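PDB 6HND: aromatic-amino-acid:2-oxoglutarate transaminase from Candida albicans, which probably transfers the amino group of aromatic amino acids, and perhaps of 2-aminoadipate, to 2-oxo acids with the help of bound pyridoxal 5'-phosphate. Local coordinates for residues B[175-180]-B[276-281]; B[168-173]-B[189-194]; B[6-11]-B[356-361]; B[159-164]-B[360-365]. One frame throughout, in Å; residues are numbered along the deposited sequence.

How the interactions relate
The N-terminal arm opens the outermost connection: interaction 3 joins 6-11 to 356-361 and so closes a loop of about 345 residues. Interaction 4 begins later, at the sheet-edge strand 158-163, and ends on the same helix 356-369, sharing Asp360 and Ala361 with interaction 3. Both long loops enclose interactions 1 and 2, which start on helix 166-177 and cross along the chain, since 175-180 begins before 189-194 and reaches on to 276-281. Helix 166-177 thereby meets strand 276-280 and the segment carrying Phe191, both of which approach the cofactor. Val176 against Ala361, and Asn171 bonded to Tyr365, tie this helix to helix 356-369.

Interaction 1. Residues B[175-180]-B[276-281]; sequences DVFLDD and AIIEDD. With PLP (pyridoxal-5'-phosphate), chain E.
Phe177 lays one ring face against Ala276 where helix 166-177 ends on the mixed seven-stranded sheet of this PLP-dependent aminotransferase. The methyl carbon Ala276 CB stands 3.7 Å from the ring centroid and only 5° off the ring normal, which makes the contact a centred CH-pi interaction. All six ring carbons bear this out: the nearest, Phe177 CD1, is 3.8 Å from Ala276 CB, and the farthest, CZ, is 4.1 Å from it. The opposite face is taken by Val176 CG1 of the same helix, 3.8 Å above the plane and again over the centre, so the ring is sandwiched between a helix methyl and a strand methyl. Ile278, two residues along strand 276-280, adds an oblique touch, its CG1 lying 4.1 Å from Phe177 CD2; the two side chains run past each other in opposite directions. Leu334 of the adjacent strand 333-338 also packs on Phe177. Further along the same strand as Ala276 comes Asp280, which the cofactor contacts. With CG anti to the backbone N (chi1 -175°), its carboxylate reaches the pyridine ring: Asp280 OD2, which also hydrogen-bonds Tyr245 OH, lies 2.7 Å from PLP N1.

Interaction 2. Residues B[168-173]-B[189-194]; sequences DGLNKA and FTFSPF. With PLP (pyridoxal-5'-phosphate), chain E.
Behind the pyridoxal phosphate pocket, Leu170 of helix 166-177 packs on Phe191, a pocket residue, and on its neighbour Phe194. Phe191 lies against the cofactor face on: each of its six ring carbons is within 3.8 Å of a pyridine ring atom, the nearest pair being Phe191 CE2 and PLP C6 at 3.4 Å. On the other face of the Phe191 ring, Pro193 CD sits 3.6 Å above the plane, over the centre. A first torsion of -177° swings the Phe191 ring away from its own backbone N and onto the cofactor. Leu170 comes in obliquely, its branch CD1 lying 3.9 Å from Phe191 CD2. Its CB meets a different ring, approaching Phe194 at the edge, near the ring plane, with 4.0 Å to Phe194 CD1; these two side chains cross at about a right angle. Phe194 in turn stacks on Tyr245, whose side chain also touches Leu170 and Phe191. Elsewhere on the helix, Lys172 NZ forms a salt bridge of 2.8 Å with Asp168 OD2. The side-chain contacts between the two segments are apolar, so Phe191 is probably steadied here by packing, from Leu170 obliquely and from Pro193 on the face away from the cofactor.

Interaction 3. Residues B[6-11]-B[356-361]; sequences HLISKR and KEVIDA
Ile8 pushes its side chain onto helix 356-369 near its N-terminal end, overlapping Glu357, Val358 and Ala361. The end of the longer branch makes the closest approach: Ile8 CD1 rests 3.7 Å from Glu357 O and 4.0 Å from Val358 N, so it lies against the peptide group joining those two residues. The same methyl is 4.2 Å from Glu357 CB. Behind it, Ile8 CG1 meets Val358 CG2 at 4.1 Å, the two side chains passing at a slant. The shorter branch reaches further along the helix, where Ile8 CG2 lies 4.3 Å from Ala361 CB. This division follows from the first torsion: at chi1 -64° CG1 is anti to the carbonyl carbon and CG2 anti to the backbone N, while chi2 of 175° keeps the longer branch extended. Positions 357 and 361 are four apart, about one helical turn, and are joined by a weak backbone bond from Ala361 N to Glu357 O.

The fold element on the other side is the N-terminal arm, in the residues leading into helix 10-14. Ser9 is the N-cap of that helix, its OG bonding Ala12 N, and the arm is also fastened to the end of helix 166-177: Ser9 OG bonds Asp175 O, and Arg11 NE forms a salt bridge with Asp175 OD1. Glu357 is exposed, while Val358 and Ala361 are buried, and both of these buried side chains also touch Val176 of helix 166-177.

Interaction 4. Residues B[159-164]-B[360-365]; sequences NVFITT and DAVKNY
Asn159 makes its link to helix 356-369 through water: one molecule donates to Asp360 OD1 at 2.9 Å and accepts a long, weak bond of 3.4 Å from Asn159 ND2. The other amide atom, Asn159 OD1, takes a weak bond from the next backbone N, that of Val160, and is also bonded by Arg144. Val160 turns to the other side of the strand, onto Leu140 of helix 137-151. Phe161 then carries the direct packing. Its chi1 of -168° carries the ring out toward the helix, where it crosses Lys363 at about a right angle. Phe161 CE2 is 3.6 Å from Lys363 CA and 3.7 Å from its CB, while Lys363 CG meets the ring edge in plane, 3.8 Å from Phe161 CE2. Val362 comes over a face instead, offset toward the rim, its CG1 4.2 Å from Phe161 CD1. The lysine chain bends away beyond these carbons, and its NZ pairs with Asp367 in a salt bridge. Ile162 again faces Leu140, and after Thr163 the backbone N of Thr164 donates to Asp168 OD2. Strand 158-163 is the edge of the mixed sheet within this chain, antiparallel to 350-355; helix 137-151 packs against Val160 and Ile162, while Phe161 touches both helix 356-369 and Lys172 of helix 166-177.

Interaction 1. Residues B[175-180]-B[276-281]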
# COMPACT_ATOMS: atom_id res chain seq x y z
N ASP B 175 -4.76 14.45 0.76
CA ASP B 175 -4.73 14.45 2.25
C ASP B 175 -3.90 15.64 2.77
O ASP B 175 -4.37 16.32 3.68
CB ASP B 175 -4.17 13.15 2.82
CG ASP B 175 -4.06 13.20 4.33
OD1 ASP B 175 -5.13 13.11 4.99
OD2 ASP B 175 -2.92 13.38 4.81
N VAL B 176 -2.71 15.87 2.22
CA VAL B 176 -1.73 16.84 2.78
C VAL B 176 -2.20 18.27 2.50
O VAL B 176 -1.75 19.16 3.26
CB VAL B 176 -0.29 16.60 2.28
CG1 VAL B 176 -0.00 17.25 0.93
CG2 VAL B 176 0.73 17.08 3.30
N PHE B 177 -3.01 18.52 1.46
CA PHE B 177 -3.44 19.90 1.11
C PHE B 177 -4.91 20.19 1.46
O PHE B 177 -5.21 21.38 1.63
CB PHE B 177 -3.14 20.25 -0.36
CG PHE B 177 -1.68 20.41 -0.69
CD1 PHE B 177 -0.89 21.28 0.02
CD2 PHE B 177 -1.12 19.74 -1.76
CE1 PHE B 177 0.46 21.40 -0.28
CE2 PHE B 177 0.22 19.90 -2.09
CZ PHE B 177 1.01 20.72 -1.33
N LEU B 178 -5.81 19.21 1.55
CA LEU B 178 -7.26 19.52 1.66
C LEU B 178 -7.83 19.14 3.04
O LEU B 178 -7.86 17.96 3.38
CB LEU B 178 -8.00 18.77 0.55
CG LEU B 178 -7.57 19.09 -0.87
CD1 LEU B 178 -8.31 18.20 -1.85
CD2 LEU B 178 -7.78 20.55 -1.19
N ASP B 179 -8.33 20.10 3.78
CA ASP B 179 -9.15 19.86 4.99
C ASP B 179 -10.59 19.66 4.56
O ASP B 179 -10.92 20.02 3.40
CB ASP B 179 -9.04 21.02 5.99
CG ASP B 179 -7.81 20.90 6.86
OD1 ASP B 179 -7.60 19.78 7.40
OD2 ASP B 179 -7.07 21.89 6.97
N ASP B 180 -11.39 19.14 5.47
CA ASP B 180 -12.87 19.01 5.34
C ASP B 180 -13.45 20.40 5.00
O ASP B 180 -13.15 21.34 5.73
CB ASP B 180 -13.46 18.45 6.63
CG ASP B 180 -14.61 17.51 6.36
OD1 ASP B 180 -15.74 18.02 6.22
OD2 ASP B 180 -14.34 16.27 6.24
N ALA B 276 -2.39 25.58 -3.87
CA ALA B 276 -1.39 24.52 -4.16
C ALA B 276 -1.65 23.96 -5.56
O ALA B 276 -2.80 23.96 -6.03
CB ALA B 276 -1.47 23.42 -3.12
N ILE B 277 -0.59 23.43 -6.16
CA ILE B 277 -0.66 22.68 -7.43
C ILE B 277 -0.30 21.21 -7.15
O ILE B 277 0.82 20.93 -6.68
CB ILE B 277 0.25 23.31 -8.49
CG1 ILE B 277 -0.12 24.77 -8.74
CG2 ILE B 277 0.22 22.47 -9.78
CD1 ILE B 277 0.89 25.52 -9.59
N ILE B 278 -1.24 20.31 -7.42
CA ILE B 278 -0.96 18.85 -7.54
C ILE B 278 -0.75 18.59 -9.04
O ILE B 278 -1.70 18.75 -9.83
CB ILE B 278 -2.08 18.01 -6.90
CG1 ILE B 278 -2.27 18.35 -5.42
CG2 ILE B 278 -1.82 16.52 -7.09
CD1 ILE B 278 -3.60 17.92 -4.84
N GLU B 279 0.48 18.24 -9.40
CA GLU B 279 0.90 17.91 -10.78
C GLU B 279 0.98 16.39 -10.88
O GLU B 279 1.77 15.76 -10.11
CB GLU B 279 2.26 18.55 -11.11
CG GLU B 279 2.75 18.23 -12.53
CD GLU B 279 4.13 18.84 -12.86
OE1 GLU B 279 5.13 18.45 -12.22
OE2 GLU B 279 4.20 19.66 -13.80
N ASP B 280 0.18 15.81 -11.75
CA ASP B 280 0.20 14.36 -12.01
C ASP B 280 0.86 14.20 -13.38
O ASP B 280 0.41 14.88 -14.28
CB ASP B 280 -1.23 13.80 -11.88
CG ASP B 280 -1.39 12.29 -12.00
OD1 ASP B 280 -0.37 11.56 -12.10
OD2 ASP B 280 -2.56 11.86 -11.97
N ASP B 281 1.92 13.40 -13.49
CA ASP B 281 2.66 13.19 -14.76
C ASP B 281 3.07 11.72 -14.89
O ASP B 281 4.25 11.39 -14.84
CB ASP B 281 3.89 14.12 -14.83
CG ASP B 281 4.42 14.20 -16.25
OD1 ASP B 281 3.56 14.33 -17.17
OD2 ASP B 281 5.67 14.10 -16.44
N1 PLP E . -3.24 9.56 -13.15
C2 PLP E . -3.36 9.48 -14.47
C2A PLP E . -3.58 10.76 -15.21
C3 PLP E . -3.26 8.23 -15.14
O3 PLP E . -3.38 8.19 -16.50
C4 PLP E . -3.03 7.05 -14.39
C4A PLP E . -2.82 5.77 -15.09
C5 PLP E . -2.89 7.18 -12.99
C6 PLP E . -3.02 8.44 -12.44
C5A PLP E . -2.74 6.01 -12.06
O4P PLP E . -1.43 5.39 -12.04
P PLP E . -1.12 4.19 -11.00
O1P PLP E . -1.88 4.51 -9.71
O2P PLP E . 0.40 4.25 -10.92
O3P PLP E . -1.62 2.93 -11.63

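Interaction 2. Residues B[168-173]-B[189-194]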
# COMPACT_ATOMS: atom_id res chain seq x y z
N ASP B 168 -1.90 6.34 -5.30
CA ASP B 168 -1.34 6.50 -3.94
C ASP B 168 -0.76 7.92 -3.71
O ASP B 168 -1.04 8.53 -2.63
CB ASP B 168 -0.27 5.44 -3.68
CG ASP B 168 0.10 5.44 -2.21
OD1 ASP B 168 -0.86 5.45 -1.40
OD2 ASP B 168 1.31 5.48 -1.88
N GLY B 169 0.07 8.41 -4.64
CA GLY B 169 0.60 9.80 -4.61
C GLY B 169 -0.50 10.85 -4.56
O GLY B 169 -0.40 11.78 -3.75
N LEU B 170 -1.54 10.70 -5.38
CA LEU B 170 -2.70 11.62 -5.46
C LEU B 170 -3.52 11.63 -4.16
O LEU B 170 -4.03 12.69 -3.77
CB LEU B 170 -3.59 11.20 -6.63
CG LEU B 170 -2.99 11.38 -8.02
CD1 LEU B 170 -3.93 10.79 -9.06
CD2 LEU B 170 -2.68 12.84 -8.30
N ASN B 171 -3.67 10.48 -3.51
CA ASN B 171 -4.38 10.40 -2.21
C ASN B 171 -3.53 11.08 -1.13
O ASN B 171 -4.07 11.82 -0.32
CB ASN B 171 -4.73 8.96 -1.85
CG ASN B 171 -5.55 8.93 -0.59
OD1 ASN B 171 -6.62 9.55 -0.57
ND2 ASN B 171 -5.04 8.24 0.45
N LYS B 172 -2.23 10.85 -1.16
CA LYS B 172 -1.26 11.51 -0.26
C LYS B 172 -1.38 13.03 -0.43
O LYS B 172 -1.36 13.75 0.58
CB LYS B 172 0.12 10.94 -0.56
CG LYS B 172 0.38 9.54 -0.01
CD LYS B 172 1.65 8.88 -0.59
CE LYS B 172 2.26 7.87 0.35
NZ LYS B 172 1.37 6.71 0.64
N ALA B 173 -1.49 13.52 -1.66
CA ALA B 173 -1.51 14.96 -1.97
C ALA B 173 -2.85 15.55 -1.56
O ALA B 173 -2.85 16.64 -1.01
CB ALA B 173 -1.30 15.17 -3.45
N PHE B 189 -12.77 17.29 -17.41
CA PHE B 189 -12.51 15.86 -17.73
C PHE B 189 -11.19 15.51 -17.07
O PHE B 189 -10.19 16.27 -17.27
CB PHE B 189 -12.49 15.58 -19.24
CG PHE B 189 -13.75 16.04 -19.92
CD1 PHE B 189 -14.88 15.23 -19.94
CD2 PHE B 189 -13.82 17.29 -20.50
CE1 PHE B 189 -16.05 15.67 -20.53
CE2 PHE B 189 -15.01 17.73 -21.07
CZ PHE B 189 -16.12 16.92 -21.07
N THR B 190 -11.19 14.43 -16.30
CA THR B 190 -10.06 14.11 -15.41
C THR B 190 -9.91 12.59 -15.23
O THR B 190 -10.71 11.79 -15.80
CB THR B 190 -10.23 14.85 -14.08
OG1 THR B 190 -9.00 14.86 -13.35
CG2 THR B 190 -11.30 14.24 -13.20
N PHE B 191 -8.86 12.22 -14.50
CA PHE B 191 -8.66 10.89 -13.88
C PHE B 191 -9.64 10.77 -12.72
O PHE B 191 -9.34 11.19 -11.59
CB PHE B 191 -7.18 10.75 -13.52
CG PHE B 191 -6.82 9.40 -12.96
CD1 PHE B 191 -6.94 8.27 -13.75
CD2 PHE B 191 -6.39 9.27 -11.65
CE1 PHE B 191 -6.63 7.03 -13.22
CE2 PHE B 191 -6.08 8.02 -11.14
CZ PHE B 191 -6.19 6.90 -11.93
N SER B 192 -10.82 10.24 -13.04
CA SER B 192 -11.99 9.96 -12.14
C SER B 192 -11.58 9.48 -10.75
O SER B 192 -12.14 9.96 -9.77
CB SER B 192 -12.92 8.95 -12.78
OG SER B 192 -13.63 9.56 -13.84
N PRO B 193 -10.66 8.51 -10.57
CA PRO B 193 -10.38 8.03 -9.23
C PRO B 193 -9.91 9.17 -8.30
O PRO B 193 -10.21 9.10 -7.10
CB PRO B 193 -9.37 6.91 -9.48
CG PRO B 193 -9.68 6.44 -10.88
CD PRO B 193 -9.94 7.75 -11.59
N PHE B 194 -9.29 10.22 -8.84
CA PHE B 194 -8.88 11.40 -8.03
C PHE B 194 -10.03 11.92 -7.15
O PHE B 194 -9.81 12.33 -5.97
CB PHE B 194 -8.37 12.53 -8.91
CG PHE B 194 -7.92 13.69 -8.08
CD1 PHE B 194 -6.70 13.64 -7.45
CD2 PHE B 194 -8.77 14.74 -7.82
CE1 PHE B 194 -6.30 14.65 -6.59
CE2 PHE B 194 -8.36 15.76 -6.96
CZ PHE B 194 -7.13 15.71 -6.35
N1 PLP E . -3.24 9.56 -13.15
C2 PLP E . -3.36 9.48 -14.47
C2A PLP E . -3.58 10.76 -15.21
C3 PLP E . -3.26 8.23 -15.14
O3 PLP E . -3.38 8.19 -16.50
C4 PLP E . -3.03 7.05 -14.39
C4A PLP E . -2.82 5.77 -15.09
C5 PLP E . -2.89 7.18 -12.99
C6 PLP E . -3.02 8.44 -12.44
C5A PLP E . -2.74 6.01 -12.06
O4P PLP E . -1.43 5.39 -12.04
P PLP E . -1.12 4.19 -11.00
O1P PLP E . -1.88 4.51 -9.71
O2P PLP E . 0.40 4.25 -10.92
O3P PLP E . -1.62 2.93 -11.63

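Interaction 3. Residues B[6-11]-B[356-361]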
# COMPACT_ATOMS: atom_id res chain seq x y z
N HIS B 6 1.73 27.08 5.39
CA HIS B 6 0.35 27.64 5.44
C HIS B 6 -0.62 26.76 4.62
O HIS B 6 -1.85 26.87 4.87
CB HIS B 6 0.36 29.11 5.00
CG HIS B 6 0.67 29.32 3.55
ND1 HIS B 6 1.94 29.12 3.02
CD2 HIS B 6 -0.12 29.72 2.53
CE1 HIS B 6 1.92 29.38 1.73
NE2 HIS B 6 0.66 29.76 1.40
N LEU B 7 -0.12 25.98 3.66
CA LEU B 7 -1.01 25.21 2.72
C LEU B 7 -1.25 23.80 3.27
O LEU B 7 -2.21 23.14 2.84
CB LEU B 7 -0.38 25.16 1.32
CG LEU B 7 -0.25 26.47 0.55
CD1 LEU B 7 0.73 26.32 -0.61
CD2 LEU B 7 -1.58 26.94 0.03
N ILE B 8 -0.42 23.32 4.17
CA ILE B 8 -0.62 21.95 4.76
C ILE B 8 -1.94 21.92 5.55
O ILE B 8 -2.23 22.85 6.31
CB ILE B 8 0.61 21.53 5.56
CG1 ILE B 8 1.80 21.41 4.61
CG2 ILE B 8 0.36 20.23 6.31
CD1 ILE B 8 3.12 21.12 5.30
N SER B 9 -2.79 20.93 5.25
CA SER B 9 -4.07 20.68 5.96
C SER B 9 -3.79 20.55 7.47
O SER B 9 -2.74 19.96 7.85
CB SER B 9 -4.77 19.45 5.43
OG SER B 9 -4.01 18.28 5.64
N LYS B 10 -4.70 21.09 8.28
CA LYS B 10 -4.75 20.93 9.75
C LYS B 10 -4.73 19.44 10.08
O LYS B 10 -3.97 19.10 10.98
CB LYS B 10 -6.02 21.58 10.32
CG LYS B 10 -6.29 23.00 9.83
CD LYS B 10 -6.87 23.93 10.86
CE LYS B 10 -5.92 24.16 12.03
NZ LYS B 10 -5.62 25.60 12.20
N ARG B 11 -5.49 18.63 9.34
CA ARG B 11 -5.57 17.16 9.53
C ARG B 11 -4.18 16.53 9.39
O ARG B 11 -3.75 15.87 10.32
CB ARG B 11 -6.58 16.54 8.57
CG ARG B 11 -6.84 15.05 8.79
CD ARG B 11 -7.70 14.40 7.73
NE ARG B 11 -7.22 14.76 6.41
CZ ARG B 11 -7.88 15.50 5.53
NH1 ARG B 11 -9.08 15.97 5.80
NH2 ARG B 11 -7.32 15.77 4.37
N LYS B 356 10.11 19.47 1.81
CA LYS B 356 10.47 18.72 3.04
C LYS B 356 9.25 18.62 3.97
O LYS B 356 9.02 17.52 4.50
CB LYS B 356 11.62 19.42 3.77
CG LYS B 356 12.92 18.62 3.88
CD LYS B 356 14.18 19.36 3.39
CE LYS B 356 14.36 20.79 3.91
NZ LYS B 356 14.30 20.88 5.40
N GLU B 357 8.58 19.74 4.24
CA GLU B 357 7.56 19.82 5.30
C GLU B 357 6.32 19.11 4.77
O GLU B 357 5.63 18.48 5.60
CB GLU B 357 7.33 21.27 5.76
CG GLU B 357 8.51 21.83 6.55
CD GLU B 357 8.25 22.85 7.66
OE1 GLU B 357 7.16 22.82 8.27
OE2 GLU B 357 9.16 23.67 7.93
N VAL B 358 6.06 19.19 3.46
CA VAL B 358 4.94 18.45 2.82
C VAL B 358 5.25 16.95 2.90
O VAL B 358 4.37 16.19 3.34
CB VAL B 358 4.63 18.95 1.40
CG1 VAL B 358 3.65 18.04 0.67
CG2 VAL B 358 4.08 20.38 1.40
N ILE B 359 6.47 16.52 2.55
CA ILE B 359 6.88 15.08 2.63
C ILE B 359 6.72 14.57 4.06
O ILE B 359 6.31 13.39 4.22
CB ILE B 359 8.32 14.83 2.11
CG1 ILE B 359 8.50 15.26 0.65
CG2 ILE B 359 8.71 13.38 2.31
CD1 ILE B 359 7.36 14.88 -0.29
N ASP B 360 7.05 15.36 5.08
CA ASP B 360 7.03 14.89 6.49
C ASP B 360 5.60 14.57 6.89
O ASP B 360 5.38 13.59 7.64
CB ASP B 360 7.61 15.93 7.47
CG ASP B 360 9.11 16.07 7.40
OD1 ASP B 360 9.77 15.12 6.89
OD2 ASP B 360 9.62 17.15 7.83
N ALA B 361 4.66 15.41 6.48
CA ALA B 361 3.22 15.25 6.76
C ALA B 361 2.71 14.03 5.99
O ALA B 361 1.98 13.24 6.61
CB ALA B 361 2.47 16.52 6.42

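Interaction 4. Residues B[159-164]-B[360-365]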
# COMPACT_ATOMS: atom_id res chain seq x y z
N ASN B 159 12.09 17.19 -1.26
CA ASN B 159 12.47 15.78 -1.03
C ASN B 159 11.53 14.85 -1.81
O ASN B 159 10.53 15.32 -2.37
CB ASN B 159 12.50 15.51 0.48
CG ASN B 159 13.26 14.27 0.88
OD1 ASN B 159 14.00 13.68 0.07
ND2 ASN B 159 13.00 13.84 2.11
N VAL B 160 11.89 13.57 -1.90
CA VAL B 160 11.07 12.54 -2.55
C VAL B 160 10.56 11.59 -1.46
O VAL B 160 11.13 11.57 -0.37
CB VAL B 160 11.85 11.85 -3.70
CG1 VAL B 160 12.11 12.82 -4.83
CG2 VAL B 160 13.17 11.26 -3.26
N PHE B 161 9.55 10.80 -1.80
CA PHE B 161 8.88 9.79 -0.94
C PHE B 161 8.35 8.66 -1.83
O PHE B 161 7.54 8.94 -2.73
CB PHE B 161 7.75 10.47 -0.17
CG PHE B 161 7.18 9.65 0.94
CD1 PHE B 161 6.19 8.71 0.69
CD2 PHE B 161 7.61 9.84 2.24
CE1 PHE B 161 5.66 7.97 1.73
CE2 PHE B 161 7.06 9.11 3.28
CZ PHE B 161 6.08 8.18 3.02
N ILE B 162 8.78 7.43 -1.58
CA ILE B 162 8.34 6.26 -2.38
C ILE B 162 6.86 6.01 -2.06
O ILE B 162 6.51 5.94 -0.86
CB ILE B 162 9.22 5.03 -2.09
CG1 ILE B 162 10.69 5.31 -2.38
CG2 ILE B 162 8.70 3.83 -2.86
CD1 ILE B 162 10.95 5.99 -3.72
N THR B 163 6.04 5.88 -3.11
CA THR B 163 4.59 5.56 -3.04
C THR B 163 4.31 4.21 -3.67
O THR B 163 5.24 3.58 -4.21
CB THR B 163 3.77 6.62 -3.76
OG1 THR B 163 4.10 6.49 -5.14
CG2 THR B 163 4.07 8.02 -3.25
N THR B 164 3.04 3.80 -3.66
CA THR B 164 2.60 2.55 -4.32
C THR B 164 1.98 2.87 -5.69
O THR B 164 1.27 2.02 -6.20
CB THR B 164 1.73 1.74 -3.36
OG1 THR B 164 0.59 2.47 -2.88
CG2 THR B 164 2.55 1.28 -2.17
N ASP B 360 7.05 15.36 5.08
CA ASP B 360 7.03 14.89 6.49
C ASP B 360 5.60 14.57 6.89
O ASP B 360 5.38 13.59 7.64
CB ASP B 360 7.61 15.93 7.47
CG ASP B 360 9.11 16.07 7.40
OD1 ASP B 360 9.77 15.12 6.89
OD2 ASP B 360 9.62 17.15 7.83
N ALA B 361 4.66 15.41 6.48
CA ALA B 361 3.22 15.25 6.76
C ALA B 361 2.71 14.03 5.99
O ALA B 361 1.98 13.24 6.61
CB ALA B 361 2.47 16.52 6.42
N VAL B 362 3.12 13.83 4.74
CA VAL B 362 2.75 12.60 3.96
C VAL B 362 3.26 11.36 4.71
O VAL B 362 2.52 10.32 4.81
CB VAL B 362 3.24 12.64 2.50
CG1 VAL B 362 3.03 11.31 1.80
CG2 VAL B 362 2.56 13.73 1.69
N LYS B 363 4.47 11.42 5.25
CA LYS B 363 5.07 10.30 6.01
C LYS B 363 4.12 9.90 7.15
O LYS B 363 3.84 8.68 7.29
CB LYS B 363 6.46 10.64 6.55
CG LYS B 363 7.24 9.43 7.05
CD LYS B 363 7.77 9.53 8.47
CE LYS B 363 7.54 8.28 9.31
NZ LYS B 363 6.93 8.59 10.64
N ASN B 364 3.64 10.88 7.93
CA ASN B 364 2.79 10.57 9.11
C ASN B 364 1.47 9.97 8.63
O ASN B 364 0.95 9.09 9.36
CB ASN B 364 2.63 11.78 10.05
CG ASN B 364 3.93 12.24 10.70
OD1 ASN B 364 4.84 11.46 10.94
ND2 ASN B 364 4.04 13.54 10.96
N TYR B 365 0.94 10.40 7.47
CA TYR B 365 -0.30 9.83 6.85
C TYR B 365 -0.06 8.37 6.44
O TYR B 365 -0.91 7.51 6.70
CB TYR B 365 -0.74 10.59 5.60
CG TYR B 365 -2.04 10.14 4.97
CD1 TYR B 365 -3.15 9.83 5.75
CD2 TYR B 365 -2.19 10.07 3.60
CE1 TYR B 365 -4.36 9.49 5.19
CE2 TYR B 365 -3.39 9.71 3.02
CZ TYR B 365 -4.49 9.44 3.81
OH TYR B 365 -5.69 9.08 3.26
O HOH W 1 10.97 15.50 4.29